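Local coordinates for RV1873 (PDB 2JEK), which is of unknown function but belongs to the DUF1810 family and folds as an all-helical right-handed superhelix, at residues F42-L45 with R46-S50; Y57-S61 with L62-Q66; C106-M109 with T110-R114. All coordinates share one frame; numbering follows the deposited sequence.

Contact 1. Residues F42-L45 with R46-S50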
loop_
_atom_site.group_PDB
_atom_site.type_symbol
_atom_site.label_atom_id
_atom_site.label_comp_id
_atom_site.label_asym_id
_atom_site.label_seq_id
_atom_site.Cartn_x
_atom_site.Cartn_y
_atom_site.Cartn_z
ATOM N N PHE A 42 -0.218 -0.434 -3.599
ATOM C CA PHE A 42 0.054 -0.190 -2.190
ATOM C C PHE A 42 0.495 1.262 -2.071
ATOM O O PHE A 42 1.690 1.557 -1.963
ATOM C CB PHE A 42 1.152 -1.139 -1.683
ATOM C CG PHE A 42 0.692 -2.555 -1.495
ATOM C CD1 PHE A 42 -0.188 -2.889 -0.464
ATOM C CD2 PHE A 42 1.151 -3.559 -2.335
ATOM C CE1 PHE A 42 -0.596 -4.204 -0.272
ATOM C CE2 PHE A 42 0.745 -4.888 -2.137
ATOM C CZ PHE A 42 -0.126 -5.206 -1.114
ATOM N N PRO A 43 -0.476 2.188 -2.107
ATOM C CA PRO A 43 -0.087 3.588 -2.179
ATOM C C PRO A 43 0.588 4.099 -0.920
ATOM O O PRO A 43 0.312 3.626 0.190
ATOM C CB PRO A 43 -1.425 4.311 -2.399
ATOM C CG PRO A 43 -2.344 3.233 -2.951
ATOM C CD PRO A 43 -1.939 2.028 -2.163
ATOM N N GLN A 44 1.473 5.074 -1.105
ATOM C CA GLN A 44 2.187 5.697 0.001
ATOM C C GLN A 44 2.039 7.216 -0.095
ATOM O O GLN A 44 1.615 7.748 -1.123
ATOM C CB GLN A 44 3.668 5.309 -0.032
ATOM C CG GLN A 44 4.428 5.882 -1.230
ATOM C CD GLN A 44 5.877 5.481 -1.259
ATOM O OE1 GLN A 44 6.724 6.206 -1.775
ATOM N NE2 GLN A 44 6.174 4.317 -0.711
ATOM N N LEU A 45 2.413 7.917 0.975
ATOM C CA LEU A 45 2.299 9.368 0.981
ATOM C C LEU A 45 3.133 10.016 -0.099
ATOM O O LEU A 45 4.275 9.626 -0.352
ATOM C CB LEU A 45 2.711 9.971 2.323
ATOM C CG LEU A 45 1.685 9.905 3.451
ATOM C CD1 LEU A 45 2.285 10.525 4.716
ATOM C CD2 LEU A 45 0.393 10.608 3.087
ATOM N N ARG A 46 2.552 11.027 -0.732
ATOM C CA ARG A 46 3.267 11.852 -1.678
ATOM C C ARG A 46 4.399 12.540 -0.915
ATOM O O ARG A 46 4.233 12.905 0.250
ATOM C CB ARG A 46 2.308 12.885 -2.270
ATOM C CG ARG A 46 2.950 13.840 -3.261
ATOM C CD ARG A 46 1.883 14.635 -3.996
ATOM N NE ARG A 46 1.124 13.806 -4.935
ATOM C CZ ARG A 46 -0.177 13.945 -5.179
ATOM N NH1 ARG A 46 -0.887 14.867 -4.532
ATOM N NH2 ARG A 46 -0.775 13.152 -6.061
ATOM N N GLY A 47 5.553 12.672 -1.554
ATOM C CA GLY A 47 6.689 13.306 -0.896
ATOM C C GLY A 47 7.714 12.285 -0.453
ATOM O O GLY A 47 8.868 12.627 -0.197
ATOM N N LEU A 48 7.307 11.022 -0.358
ATOM C CA LEU A 48 8.259 9.954 -0.042
ATOM C C LEU A 48 9.124 9.526 -1.228
ATOM O O LEU A 48 10.303 9.230 -1.055
ATOM C CB LEU A 48 7.546 8.735 0.550
ATOM C CG LEU A 48 6.872 8.979 1.900
ATOM C CD1 LEU A 48 6.075 7.738 2.294
ATOM C CD2 LEU A 48 7.907 9.324 2.980
ATOM N N GLY A 49 8.529 9.460 -2.414
ATOM C CA GLY A 49 9.267 9.160 -3.640
ATOM C C GLY A 49 9.235 10.399 -4.512
ATOM O O GLY A 49 8.329 11.219 -4.387
ATOM N N SER A 50 10.215 10.549 -5.395
ATOM C CA SER A 50 10.301 11.773 -6.181
ATOM C C SER A 50 10.077 11.595 -7.680
ATOM O O SER A 50 9.970 12.589 -8.396
ATOM C CB SER A 50 11.624 12.501 -5.912
ATOM O OG SER A 50 12.727 11.712 -6.298
HETATM O O HOH W 1 5.401 8.787 -2.696
#
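Between Leu45 and Leu48 the chain reverses in a type II beta turn, closed by a weak hydrogen bond from Leu48 N to Leu45 O of 3.3 Å with an N-H...O angle of 160°. Gly47 takes the third position of the turn with a positive phi of 104°, where a side chain would be pressed against the preceding carbonyl oxygen.

The turn folds the side chain of Leu48 back toward Gln44 and Leu45. Its CB and CG both sit close to Leu45 O, while the CD1 branch reaches Leu45 CB at 4.0 Å. Leu45 sends its own isobutyl end away from the turn. The extended Gln44 side chain crosses that of Leu48 obliquely, and its OE1 approaches Leu48 CB at 3.5 Å. A chi1 of 67° places Gln44 CG between its backbone N and carbonyl carbon, and the extended chain beyond carries the amide out beside Leu48 and Gly49.

This turn lies in the loop between helices 38-41 and 52-56 of the all-helical fold. Leu45 packs on Leu141 and Leu142 and Leu48 on Thr138 and Leu141, both against helix 136-143, whereas the Gln44 side chain lies on Lys104 and Ser107 of helix 101-115.

A water sits between the two sides of the turn. It accepts from Gly49 N at 3.2 Å and lies 2.7 Å from Leu45 O and 3.0 Å from Gln44 OE1, so it can link these oxygens to the backbone beyond the turn. The first bond of the Arg46 side chain leads away from the preceding residues, although CB still lies against Leu45 C, and its NE is hydrogen-bonded to Val55 O.

Contact 2. Residues Y57-S61 with L62-Q66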
loop_
_atom_site.group_PDB
_atom_site.type_symbol
_atom_site.label_atom_id
_atom_site.label_comp_id
_atom_site.label_asym_id
_atom_site.label_seq_id
_atom_site.Cartn_x
_atom_site.Cartn_y
_atom_site.Cartn_z
ATOM N N TYR A 57 0.931 9.063 -8.079
ATOM C CA TYR A 57 0.166 8.065 -7.325
ATOM C C TYR A 57 0.350 8.184 -5.821
ATOM O O TYR A 57 -0.177 7.372 -5.056
ATOM C CB TYR A 57 0.457 6.646 -7.845
ATOM C CG TYR A 57 -0.059 6.492 -9.260
ATOM C CD1 TYR A 57 -1.434 6.522 -9.517
ATOM C CD2 TYR A 57 0.821 6.343 -10.337
ATOM C CE1 TYR A 57 -1.933 6.410 -10.822
ATOM C CE2 TYR A 57 0.335 6.220 -11.643
ATOM C CZ TYR A 57 -1.043 6.252 -11.869
ATOM O OH TYR A 57 -1.536 6.135 -13.149
ATOM N N GLY A 58 1.081 9.221 -5.410
ATOM C CA GLY A 58 1.251 9.526 -3.999
ATOM C C GLY A 58 -0.070 9.982 -3.393
ATOM O O GLY A 58 -0.884 10.652 -4.051
ATOM N N ILE A 59 -0.294 9.594 -2.138
ATOM C CA ILE A 59 -1.481 10.007 -1.381
ATOM C C ILE A 59 -1.189 11.370 -0.773
ATOM O O ILE A 59 -0.142 11.550 -0.150
ATOM C CB ILE A 59 -1.801 8.960 -0.286
ATOM C CG1 ILE A 59 -2.148 7.612 -0.929
ATOM C CG2 ILE A 59 -2.922 9.440 0.669
ATOM C CD1 ILE A 59 -3.544 7.527 -1.546
ATOM N N SER A 60 -2.105 12.323 -0.955
ATOM C CA SER A 60 -1.820 13.714 -0.585
ATOM C C SER A 60 -1.839 13.963 0.926
ATOM O O SER A 60 -1.140 14.846 1.428
ATOM C CB SER A 60 -2.805 14.671 -1.264
ATOM O OG SER A 60 -4.131 14.435 -0.834
ATOM N N SER A 61 -2.653 13.197 1.639
ATOM C CA SER A 61 -2.967 13.493 3.034
ATOM C C SER A 61 -3.614 12.294 3.703
ATOM O O SER A 61 -4.061 11.362 3.026
ATOM C CB SER A 61 -3.940 14.676 3.092
ATOM O OG SER A 61 -5.194 14.310 2.533
ATOM N N LEU A 62 -3.715 12.330 5.035
ATOM C CA LEU A 62 -4.470 11.288 5.725
ATOM C C LEU A 62 -5.937 11.235 5.245
ATOM O O LEU A 62 -6.520 10.154 5.147
ATOM C CB LEU A 62 -4.402 11.432 7.255
ATOM C CG LEU A 62 -4.782 10.148 8.013
ATOM C CD1 LEU A 62 -3.687 9.084 7.861
ATOM C CD2 LEU A 62 -5.081 10.420 9.481
ATOM N N GLU A 63 -6.516 12.403 4.964
ATOM C CA GLU A 63 -7.909 12.483 4.504
ATOM C C GLU A 63 -8.074 11.757 3.165
ATOM O O GLU A 63 -9.071 11.057 2.953
ATOM C CB GLU A 63 -8.386 13.936 4.392
ATOM C CG GLU A 63 -8.611 14.653 5.732
ATOM C CD GLU A 63 -7.321 15.106 6.436
ATOM O OE1 GLU A 63 -6.223 15.122 5.827
ATOM O OE2 GLU A 63 -7.416 15.464 7.631
ATOM N N GLU A 64 -7.087 11.890 2.272
ATOM C CA GLU A 64 -7.150 11.131 1.024
ATOM C C GLU A 64 -7.042 9.616 1.283
ATOM O O GLU A 64 -7.750 8.829 0.664
ATOM C CB GLU A 64 -6.103 11.598 0.010
ATOM C CG GLU A 64 -6.170 10.778 -1.275
ATOM C CD GLU A 64 -5.287 11.270 -2.400
ATOM O OE1 GLU A 64 -4.596 12.307 -2.272
ATOM O OE2 GLU A 64 -5.287 10.599 -3.454
ATOM N N ALA A 65 -6.172 9.222 2.213
ATOM C CA ALA A 65 -6.057 7.799 2.568
ATOM C C ALA A 65 -7.385 7.267 3.085
ATOM O O ALA A 65 -7.797 6.147 2.770
ATOM C CB ALA A 65 -4.942 7.578 3.595
ATOM N N GLN A 66 -8.069 8.093 3.874
ATOM C CA GLN A 66 -9.374 7.694 4.414
ATOM C C GLN A 66 -10.419 7.554 3.310
ATOM O O GLN A 66 -11.191 6.593 3.290
ATOM C CB GLN A 66 -9.826 8.679 5.485
ATOM C CG GLN A 66 -8.938 8.597 6.714
ATOM C CD GLN A 66 -9.279 9.583 7.800
ATOM O OE1 GLN A 66 -9.858 10.642 7.544
ATOM N NE2 GLN A 66 -8.906 9.240 9.037
#
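A serine N-cap opens helix 62-70: Ser61 OG accepts from Glu64 N at 3.1 Å, with an N-H...O angle of 158°, and so serves an amide of the helix's first turn, the classic N-cap role. A chi1 of 67° folds the hydroxyl back over the helix start. The same residue offers its carbonyl to the next amide, Ala65 N to Ser61 O at 3.1 Å.

Glu64 runs its extended chain back toward the loop, where one oxygen is gripped twice by Ser60. The hydroxyl Ser60 OG donates to Glu64 OE1 over 2.6 Å, on the anti lone pair, while Ser60 N reaches that oxygen at 2.8 Å from above the carboxylate plane. Two donors from different directions should fix the rotation of the carboxylate. Its other oxygen, OE2, forms a salt bridge with Arg12, which would favour the ionised acid. Alongside these polar bonds, Ile59 CG2 meets Ala65 CB at 4.0 Å and also lies against the CB and CG of Glu64.

Ile59 and Glu64 both rest on Phe13 of helix 11-17, while Ile59 reaches Leu111 and Ala65 reaches Phe112 and Ala115 on helix 101-115.

Contact 3. Residues C106-M109 with T110-R114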
loop_
_atom_site.group_PDB
_atom_site.type_symbol
_atom_site.label_atom_id
_atom_site.label_comp_id
_atom_site.label_asym_id
_atom_site.label_seq_id
_atom_site.Cartn_x
_atom_site.Cartn_y
_atom_site.Cartn_z
ATOM N N CYS A 106 6.060 -1.064 3.484
ATOM C CA CYS A 106 6.066 -0.563 4.851
ATOM C C CYS A 106 5.404 0.817 4.938
ATOM O O CYS A 106 4.582 1.073 5.825
ATOM C CB CYS A 106 7.495 -0.522 5.383
ATOM S SG CYS A 106 7.573 -0.046 7.103
ATOM N N SER A 107 5.765 1.718 4.029
ATOM C CA SER A 107 5.188 3.055 4.009
ATOM C C SER A 107 3.680 3.022 3.790
ATOM O O SER A 107 2.938 3.777 4.421
ATOM C CB SER A 107 5.837 3.906 2.920
ATOM O OG SER A 107 7.241 4.006 3.154
ATOM N N SER A 108 3.231 2.152 2.881
ATOM C CA SER A 108 1.804 2.016 2.605
ATOM C C SER A 108 1.052 1.507 3.838
ATOM O O SER A 108 0.031 2.068 4.239
ATOM C CB SER A 108 1.585 1.082 1.411
ATOM O OG SER A 108 0.205 1.007 1.072
ATOM N N MET A 109 1.547 0.446 4.453
ATOM C CA MET A 109 0.877 -0.106 5.636
ATOM C C MET A 109 0.867 0.896 6.795
ATOM O O MET A 109 -0.119 0.996 7.524
ATOM C CB MET A 109 1.536 -1.421 6.070
ATOM C CG MET A 109 1.453 -2.559 5.035
ATOM S SD MET A 109 -0.247 -3.039 4.633
ATOM C CE MET A 109 -0.611 -2.037 3.183
ATOM N N THR A 110 1.955 1.640 6.949
ATOM C CA THR A 110 2.068 2.638 8.020
ATOM C C THR A 110 0.995 3.708 7.822
ATOM O O THR A 110 0.281 4.065 8.762
ATOM C CB THR A 110 3.468 3.269 8.041
ATOM O OG1 THR A 110 4.428 2.242 8.320
ATOM C CG2 THR A 110 3.573 4.354 9.109
ATOM N N LEU A 111 0.873 4.200 6.593
ATOM C CA LEU A 111 -0.136 5.205 6.263
ATOM C C LEU A 111 -1.553 4.706 6.541
ATOM O O LEU A 111 -2.326 5.364 7.251
ATOM C CB LEU A 111 -0.005 5.594 4.789
ATOM C CG LEU A 111 -1.130 6.466 4.209
ATOM C CD1 LEU A 111 -1.240 7.795 4.940
ATOM C CD2 LEU A 111 -0.922 6.683 2.715
ATOM N N PHE A 112 -1.906 3.550 5.988
ATOM C CA PHE A 112 -3.284 3.086 6.102
ATOM C C PHE A 112 -3.616 2.622 7.518
ATOM O O PHE A 112 -4.748 2.785 7.974
ATOM C CB PHE A 112 -3.613 2.080 4.998
ATOM C CG PHE A 112 -3.753 2.736 3.661
ATOM C CD1 PHE A 112 -4.927 3.427 3.350
ATOM C CD2 PHE A 112 -2.714 2.723 2.728
ATOM C CE1 PHE A 112 -5.074 4.078 2.128
ATOM C CE2 PHE A 112 -2.853 3.382 1.508
ATOM C CZ PHE A 112 -4.032 4.054 1.199
ATOM N N ALA A 113 -2.621 2.135 8.249
ATOM C CA ALA A 113 -2.824 1.835 9.664
ATOM C C ALA A 113 -3.158 3.078 10.490
ATOM O O ALA A 113 -3.881 2.978 11.487
ATOM C CB ALA A 113 -1.615 1.114 10.240
ATOM N N ARG A 114 -2.635 4.235 10.088
ATOM C CA ARG A 114 -2.905 5.488 10.790
ATOM C C ARG A 114 -4.205 6.122 10.317
ATOM O O ARG A 114 -4.777 6.978 11.000
ATOM C CB ARG A 114 -1.744 6.471 10.620
ATOM C CG ARG A 114 -0.414 6.035 11.236
ATOM C CD ARG A 114 -0.338 6.217 12.744
ATOM N NE ARG A 114 0.972 5.810 13.262
ATOM C CZ ARG A 114 1.494 6.228 14.415
ATOM N NH1 ARG A 114 0.831 7.084 15.187
ATOM N NH2 ARG A 114 2.688 5.794 14.794
#
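Thr110 lies one helical turn beyond Cys106 and grips its carbonyl oxygen twice: Thr110 N donates to Cys106 O at 2.9 Å and Thr110 OG1 at 2.8 Å. The two donors come from opposite faces of the carbonyl plane, the hydroxyl standing 39° out of it. A chi1 of -63° holds OG1 beside the backbone N and brings it back over the preceding turn. The hydroxyl oxygen in turn accepts from Asp135 N, tying the helix to the loop before helix 136-143.

Met109 spends its carbonyl on Ala113 N, 2.8 Å away, with Ala113 CB close to the same oxygen. Its side chain, bent at chi2 and chi3, turns away from the following turn to Phe122 and Leu126 of helix 120-129. The backbone bonds Thr110 N to Cys106 O and Ala113 N to Met109 O are i to i+4 bonds of the long helix 101-115, whose buried faces meet several other helices of the superhelical fold.

One residue before Met109, Ser108 O accepts from Phe112 N at 3.0 Å and 170°, and that oxygen also meets the ring edge near its plane, 3.2 Å from Phe112 CD2. Ser108 OG, which lies 3.8 Å from CD2, is hydrogen-bonded to Pro43 O.

In the fold
From the N terminus the chain meets contact 1 first, in the loop that leaves helix 38-41. Contact 2 follows across helix 52-56, at the entry to helix 62-70, and contact 3 comes last, within helix 101-115. The three are in series, and none nests within or crosses another. Contact 1 closes a tight turn, contact 2 caps a helix start, and contact 3 closes no loop. In space they adjoin: backbone hydrogen bonds join Gln44 and Arg46 to Ile59, linking the first two. Helix 101-115 backs both, packing against the loop of contact 1 and against the start of helix 62-70 in contact 2.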